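Local coordinates for putative glycosyltransferase (Mannosyltransferase) involved in glycosylating the PBCV-1 major capsid protein (Paramecium bursaria Chlorella virus 1, PDB 2P6W) that probably transfers a sugar from a nucleotide donor during glycosylation of the viral major capsid protein, this chain being the manganese-binding N-terminal domain of a longer polypeptide, at residues E51-H56 / L141-P146; A145-N148 / Q154-V157. All coordinates share one frame; numbering follows the deposited sequence.

In the fold
Both contacts use the loop that joins helix 132-140 to helix 153-164, and they share Ala145 and Pro146. Interaction 1 sets the start of this loop against helix 52-57; interaction 2 folds its later part onto helix 153-164. Their centres are about 7 Å apart, and they touch directly: Leu141 O lies 3.6 Å from Trp147 CB, and His56 CE1 3.5 Å from Gln154 N. The manganese ion is bound by Asp80, Asp82 and His195 in this GT-A-type domain. Arg59, which binds UDP-glucose in a ligand-bound structure of this protein, can be placed relative to both contacts: its side chain is about 10 Å from that of Arg142 and about 9 Å from that of Thr156. No sugar nucleotide occupies the site here.

Interaction 1 of 2, residues E51-H56 / L141-P146; sequences EEHALH and LRNEAP
His53 presents the edge of its imidazole to the type I beta turn Leu141-Glu144, on the surface of this GT-A-type glycosyltransferase domain. The turn is closed by a backbone hydrogen bond from Glu144 N to Leu141 O, and it follows helix 132-140; His53 belongs to the first turn of helix 52-57, for which Glu51 is the N-cap residue. The ring of His53 and the amide of Asn143 are steeply inclined, their planes 71° apart, and the two side chains cross at nearly a right angle. Asn143 ND2 comes in at the ring edge, near its plane, 2.7 Å from His53 NE2. Beside it on the same rim, Arg142 O approaches His53 CD2 to 3.0 Å. A chi1 of 73° places the ring so that the neighbouring Ala54 CB sits 4.1 Å above the centre of one face. Arg142 turns its guanidinium elsewhere: it forms a salt bridge with Glu49, donates to Trp139 O and makes a cation-pi contact with the Trp139 ring, while His53 NE2 stays 6.5 Å from Arg142 NE.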
ATOM      1  N   GLU A  51       4.686   8.569  17.025  1.00 33.48           N
ATOM      2  CA  GLU A  51       4.078   9.807  16.511  1.00 33.63           C
ATOM      3  C   GLU A  51       3.460   9.594  15.123  1.00 32.31           C
ATOM      4  O   GLU A  51       3.910   8.735  14.352  1.00 30.62           O
ATOM      5  CB  GLU A  51       5.100  10.952  16.460  1.00 33.43           C
ATOM      6  CG  GLU A  51       5.531  11.491  17.827  1.00 36.32           C
ATOM      7  CD  GLU A  51       6.601  12.562  17.699  1.00 37.10           C
ATOM      8  OE1 GLU A  51       6.251  13.741  17.469  1.00 43.77           O
ATOM      9  OE2 GLU A  51       7.802  12.224  17.831  1.00 42.78           O
ATOM     10  N   GLU A  52       2.436  10.386  14.814  1.00 30.76           N
ATOM     11  CA  GLU A  52       1.689  10.250  13.560  1.00 31.12           C
ATOM     12  C   GLU A  52       2.595  10.172  12.323  1.00 28.92           C
ATOM     13  O   GLU A  52       2.429   9.280  11.485  1.00 29.49           O
ATOM     14  CB  GLU A  52       0.677  11.390  13.410  1.00 30.71           C
ATOM     15  CG  GLU A  52      -0.165  11.316  12.133  1.00 33.63           C
ATOM     16  CD  GLU A  52      -1.189  12.436  12.053  1.00 34.21           C
ATOM     17  OE1 GLU A  52      -2.202  12.352  12.783  1.00 38.93           O
ATOM     18  OE2 GLU A  52      -0.981  13.394  11.268  1.00 37.69           O
ATOM     19  N   HIS A  53       3.552  11.090  12.207  1.00 27.62           N
ATOM     20  CA  HIS A  53       4.440  11.077  11.034  1.00 26.35           C
ATOM     21  C   HIS A  53       5.214   9.760  10.928  1.00 25.70           C
ATOM     22  O   HIS A  53       5.304   9.162   9.844  1.00 25.84           O
ATOM     23  CB  HIS A  53       5.400  12.278  11.028  1.00 26.41           C
ATOM     24  CG  HIS A  53       6.491  12.194  12.045  1.00 27.60           C
ATOM     25  ND1 HIS A  53       6.263  12.369  13.395  1.00 27.97           N
ATOM     26  CD2 HIS A  53       7.819  11.955  11.913  1.00 28.66           C
ATOM     27  CE1 HIS A  53       7.404  12.240  14.051  1.00 29.61           C
ATOM     28  NE2 HIS A  53       8.363  11.988  13.177  1.00 30.22           N
ATOM     29  N   ALA A  54       5.752   9.309  12.061  1.00 25.51           N
ATOM     30  CA  ALA A  54       6.599   8.132  12.089  1.00 25.74           C
ATOM     31  C   ALA A  54       5.787   6.876  11.754  1.00 25.65           C
ATOM     32  O   ALA A  54       6.274   5.962  11.077  1.00 25.46           O
ATOM     33  CB  ALA A  54       7.302   8.010  13.448  1.00 25.71           C
ATOM     34  N   LEU A  55       4.536   6.860  12.208  1.00 25.86           N
ATOM     35  CA  LEU A  55       3.621   5.770  11.886  1.00 25.29           C
ATOM     36  C   LEU A  55       3.381   5.654  10.395  1.00 24.99           C
ATOM     37  O   LEU A  55       3.408   4.555   9.838  1.00 25.08           O
ATOM     38  CB  LEU A  55       2.287   5.916  12.652  1.00 25.86           C
ATOM     39  CG  LEU A  55       2.369   5.704  14.171  1.00 26.81           C
ATOM     40  CD1 LEU A  55       1.022   6.025  14.804  1.00 28.23           C
ATOM     41  CD2 LEU A  55       2.848   4.298  14.561  1.00 29.18           C
ATOM     42  N   HIS A  56       3.165   6.793   9.739  1.00 23.11           N
ATOM     43  CA  HIS A  56       2.925   6.773   8.301  1.00 23.69           C
ATOM     44  C   HIS A  56       4.170   6.277   7.547  1.00 23.04           C
ATOM     45  O   HIS A  56       4.063   5.480   6.602  1.00 23.75           O
ATOM     46  CB  HIS A  56       2.515   8.148   7.804  1.00 23.44           C
ATOM     47  CG  HIS A  56       2.014   8.131   6.402  1.00 25.51           C
ATOM     48  ND1 HIS A  56       2.859   8.157   5.308  1.00 26.41           N
ATOM     49  CD2 HIS A  56       0.755   8.035   5.909  1.00 27.57           C
ATOM     50  CE1 HIS A  56       2.139   8.115   4.202  1.00 26.58           C
ATOM     51  NE2 HIS A  56       0.858   8.034   4.536  1.00 27.54           N
ATOM     52  N   LEU A 141      14.157   9.968   5.896  1.00 20.38           N
ATOM     53  CA  LEU A 141      13.709  11.366   5.816  1.00 20.81           C
ATOM     54  C   LEU A 141      12.578  11.652   6.799  1.00 20.98           C
ATOM     55  O   LEU A 141      12.091  12.779   6.873  1.00 21.74           O
ATOM     56  CB  LEU A 141      13.267  11.720   4.392  1.00 21.05           C
ATOM     57  CG  LEU A 141      14.399  11.810   3.374  1.00 20.76           C
ATOM     58  CD1 LEU A 141      13.808  11.895   2.002  1.00 21.19           C
ATOM     59  CD2 LEU A 141      15.301  13.009   3.643  1.00 20.48           C
ATOM     60  N   ARG A 142      12.167  10.637   7.557  1.00 22.59           N
ATOM     61  CA  ARG A 142      10.966  10.758   8.406  1.00 23.33           C
ATOM     62  C   ARG A 142      11.009  11.868   9.421  1.00 25.32           C
ATOM     63  O   ARG A 142       9.954  12.364   9.830  1.00 25.96           O
ATOM     64  CB  ARG A 142      10.647   9.438   9.115  1.00 23.11           C
ATOM     65  CG  ARG A 142      11.680   9.024  10.153  1.00 23.18           C
ATOM     66  CD  ARG A 142      11.434   7.603  10.584  1.00 23.99           C
ATOM     67  NE  ARG A 142      12.347   7.148  11.633  1.00 23.80           N
ATOM     68  CZ  ARG A 142      13.599   6.733  11.428  1.00 24.85           C
ATOM     69  NH1 ARG A 142      14.128   6.743  10.203  1.00 23.44           N
ATOM     70  NH2 ARG A 142      14.330   6.321  12.460  1.00 25.61           N
ATOM     71  N   ASN A 143      12.208  12.232   9.848  1.00 26.54           N
ATOM     72  CA  ASN A 143      12.333  13.241  10.900  1.00 27.95           C
ATOM     73  C   ASN A 143      12.975  14.543  10.432  1.00 28.86           C
ATOM     74  O   ASN A 143      13.536  15.295  11.236  1.00 29.33           O
ATOM     75  CB  ASN A 143      13.067  12.674  12.117  1.00 28.96           C
ATOM     76  CG  ASN A 143      12.198  11.741  12.956  1.00 30.06           C
ATOM     77  OD1 ASN A 143      12.582  10.602  13.232  1.00 32.41           O
ATOM     78  ND2 ASN A 143      11.037  12.229  13.387  1.00 30.53           N
ATOM     79  N   GLU A 144      12.884  14.799   9.135  1.00 27.93           N
ATOM     80  CA  GLU A 144      13.447  15.991   8.527  1.00 28.38           C
ATOM     81  C   GLU A 144      12.334  16.769   7.820  1.00 25.95           C
ATOM     82  O   GLU A 144      11.584  16.194   7.030  1.00 25.78           O
ATOM     83  CB  GLU A 144      14.524  15.542   7.528  1.00 28.60           C
ATOM     84  CG  GLU A 144      15.222  16.617   6.747  1.00 32.80           C
ATOM     85  CD  GLU A 144      16.366  16.064   5.902  1.00 31.84           C
ATOM     86  OE1 GLU A 144      16.946  15.014   6.283  1.00 35.96           O
ATOM     87  OE2 GLU A 144      16.690  16.683   4.866  1.00 37.96           O
ATOM     88  N   ALA A 145      12.201  18.063   8.130  1.00 24.14           N
ATOM     89  CA  ALA A 145      11.269  18.935   7.407  1.00 22.58           C
ATOM     90  C   ALA A 145      11.763  19.058   5.963  1.00 21.71           C
ATOM     91  O   ALA A 145      12.976  19.127   5.745  1.00 21.85           O
ATOM     92  CB  ALA A 145      11.210  20.309   8.049  1.00 23.03           C
ATOM     93  N   PRO A 146      10.838  19.123   4.982  1.00 21.47           N
ATOM     94  CA  PRO A 146       9.389  19.137   5.107  1.00 21.47           C
ATOM     95  C   PRO A 146       8.759  17.750   5.061  1.00 21.54           C
ATOM     96  O   PRO A 146       7.532  17.638   5.072  1.00 22.54           O
ATOM     97  CB  PRO A 146       8.960  19.881   3.849  1.00 21.51           C
ATOM     98  CG  PRO A 146       9.980  19.452   2.826  1.00 21.52           C
ATOM     99  CD  PRO A 146      11.266  19.270   3.568  1.00 21.77           C
TER

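Interaction 2 of 2, residues A145-N148 / Q154-V157; sequences APWN and QKTV
Trp147 meets helix 153-164 through its CB and the six-membered part of its indole. Thr156 OG1 lies 3.4 Å from Trp147 CB and 3.7 Å from Trp147 CE3, an oblique approach to the ring. Thr156 CG2 lies over one face, offset toward the rim and 4.1 Å above the plane. On the opposite face Pro146, which follows a cis peptide bond, places its CG over the ring centre at a height of 3.8 Å. The indole is thus layered between its own preceding proline and the helix. Lys155 crosses it at about a right angle, its CG 3.8 Å from Trp147 CZ3. This is a helix-loop contact in the GT-A-type domain: the segment before helix 153-164 doubles back onto the first turn of the helix, and Trp147 and Thr156 are the closest pair of CA atoms, 5.7 Å apart. Farther out, the Lys155 chain starts extended and bends at chi3 (56°), which carries CE to 3.6 Å from Pro146 O and lets NZ hydrogen-bond to Thr149 OG1 and Phe150 O. Thr149 OG1 is also hydrogen-bonded to Pro146 O, linking the lysine end to the proline carbonyl. The Thr156 hydroxyl is hydrogen-bonded to Tyr152 O, which fixes its rotation beside the indole, and Tyr160, one turn further along the helix, packs edge-to-face with Trp147.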
ATOM      1  N   ALA A 145      12.201  18.063   8.130  1.00 24.14           N
ATOM      2  CA  ALA A 145      11.269  18.935   7.407  1.00 22.58           C
ATOM      3  C   ALA A 145      11.763  19.058   5.963  1.00 21.71           C
ATOM      4  O   ALA A 145      12.976  19.127   5.745  1.00 21.85           O
ATOM      5  CB  ALA A 145      11.210  20.309   8.049  1.00 23.03           C
ATOM      6  N   PRO A 146      10.838  19.123   4.982  1.00 21.47           N
ATOM      7  CA  PRO A 146       9.389  19.137   5.107  1.00 21.47           C
ATOM      8  C   PRO A 146       8.759  17.750   5.061  1.00 21.54           C
ATOM      9  O   PRO A 146       7.532  17.638   5.072  1.00 22.54           O
ATOM     10  CB  PRO A 146       8.960  19.881   3.849  1.00 21.51           C
ATOM     11  CG  PRO A 146       9.980  19.452   2.826  1.00 21.52           C
ATOM     12  CD  PRO A 146      11.266  19.270   3.568  1.00 21.77           C
ATOM     13  N   TRP A 147       9.583  16.711   4.990  1.00 21.13           N
ATOM     14  CA  TRP A 147       9.067  15.343   4.804  1.00 21.36           C
ATOM     15  C   TRP A 147       8.325  14.827   6.026  1.00 21.67           C
ATOM     16  O   TRP A 147       7.451  13.972   5.900  1.00 21.41           O
ATOM     17  CB  TRP A 147      10.200  14.409   4.347  1.00 22.29           C
ATOM     18  CG  TRP A 147      11.007  15.105   3.324  1.00 19.82           C
ATOM     19  CD1 TRP A 147      12.320  15.478   3.409  1.00 22.38           C
ATOM     20  CD2 TRP A 147      10.524  15.609   2.082  1.00 20.46           C
ATOM     21  NE1 TRP A 147      12.690  16.168   2.279  1.00 22.48           N
ATOM     22  CE2 TRP A 147      11.600  16.260   1.446  1.00 20.81           C
ATOM     23  CE3 TRP A 147       9.282  15.560   1.434  1.00 21.91           C
ATOM     24  CZ2 TRP A 147      11.466  16.857   0.187  1.00 22.05           C
ATOM     25  CZ3 TRP A 147       9.153  16.159   0.196  1.00 22.04           C
ATOM     26  CH2 TRP A 147      10.241  16.798  -0.418  1.00 21.90           C
ATOM     27  N   ASN A 148       8.662  15.379   7.194  1.00 21.61           N
ATOM     28  CA  ASN A 148       7.993  15.023   8.450  1.00 22.65           C
ATOM     29  C   ASN A 148       6.645  15.722   8.653  1.00 23.34           C
ATOM     30  O   ASN A 148       6.063  15.654   9.749  1.00 23.86           O
ATOM     31  CB  ASN A 148       8.909  15.222   9.670  1.00 22.93           C
ATOM     32  CG  ASN A 148       9.279  16.676   9.926  1.00 23.55           C
ATOM     33  OD1 ASN A 148       8.888  17.588   9.186  1.00 24.28           O
ATOM     34  ND2 ASN A 148      10.058  16.900  10.996  1.00 23.65           N
ATOM     35  N   GLN A 154       3.836   9.874   1.759  1.00 20.66           N
ATOM     36  CA  GLN A 154       3.123  10.119   0.510  1.00 20.15           C
ATOM     37  C   GLN A 154       3.691  11.346  -0.206  1.00 20.22           C
ATOM     38  O   GLN A 154       3.886  11.348  -1.425  1.00 20.27           O
ATOM     39  CB  GLN A 154       1.648  10.315   0.836  1.00 21.40           C
ATOM     40  CG  GLN A 154       0.759  10.520  -0.352  1.00 20.71           C
ATOM     41  CD  GLN A 154      -0.695  10.427   0.053  1.00 21.43           C
ATOM     42  OE1 GLN A 154      -1.229   9.334   0.226  1.00 23.29           O
ATOM     43  NE2 GLN A 154      -1.348  11.575   0.198  1.00 23.52           N
ATOM     44  N   LYS A 155       3.947  12.406   0.569  1.00 19.89           N
ATOM     45  CA  LYS A 155       4.583  13.602   0.047  1.00 20.47           C
ATOM     46  C   LYS A 155       6.042  13.329  -0.339  1.00 20.65           C
ATOM     47  O   LYS A 155       6.550  13.863  -1.329  1.00 21.09           O
ATOM     48  CB  LYS A 155       4.507  14.726   1.093  1.00 21.18           C
ATOM     49  CG  LYS A 155       5.354  15.942   0.716  1.00 22.08           C
ATOM     50  CD  LYS A 155       4.851  17.255   1.337  1.00 23.83           C
ATOM     51  CE  LYS A 155       4.748  17.194   2.852  1.00 24.10           C
ATOM     52  NZ  LYS A 155       4.243  18.536   3.328  1.00 24.60           N
ATOM     53  N   THR A 156       6.708  12.470   0.433  1.00 19.89           N
ATOM     54  CA  THR A 156       8.120  12.188   0.170  1.00 19.60           C
ATOM     55  C   THR A 156       8.273  11.438  -1.148  1.00 19.70           C
ATOM     56  O   THR A 156       9.155  11.743  -1.959  1.00 20.67           O
ATOM     57  CB  THR A 156       8.741  11.399   1.320  1.00 19.87           C
ATOM     58  OG1 THR A 156       8.491  12.120   2.538  1.00 19.40           O
ATOM     59  CG2 THR A 156      10.253  11.212   1.084  1.00 18.42           C
ATOM     60  N   VAL A 157       7.426  10.442  -1.365  1.00 19.52           N
ATOM     61  CA  VAL A 157       7.440   9.752  -2.643  1.00 19.63           C
ATOM     62  C   VAL A 157       7.175  10.728  -3.795  1.00 19.70           C
ATOM     63  O   VAL A 157       7.932  10.776  -4.766  1.00 19.92           O
ATOM     64  CB  VAL A 157       6.429   8.568  -2.647  1.00 19.76           C
ATOM     65  CG1 VAL A 157       6.221   8.033  -4.073  1.00 19.77           C
ATOM     66  CG2 VAL A 157       6.936   7.457  -1.763  1.00 19.04           C
TER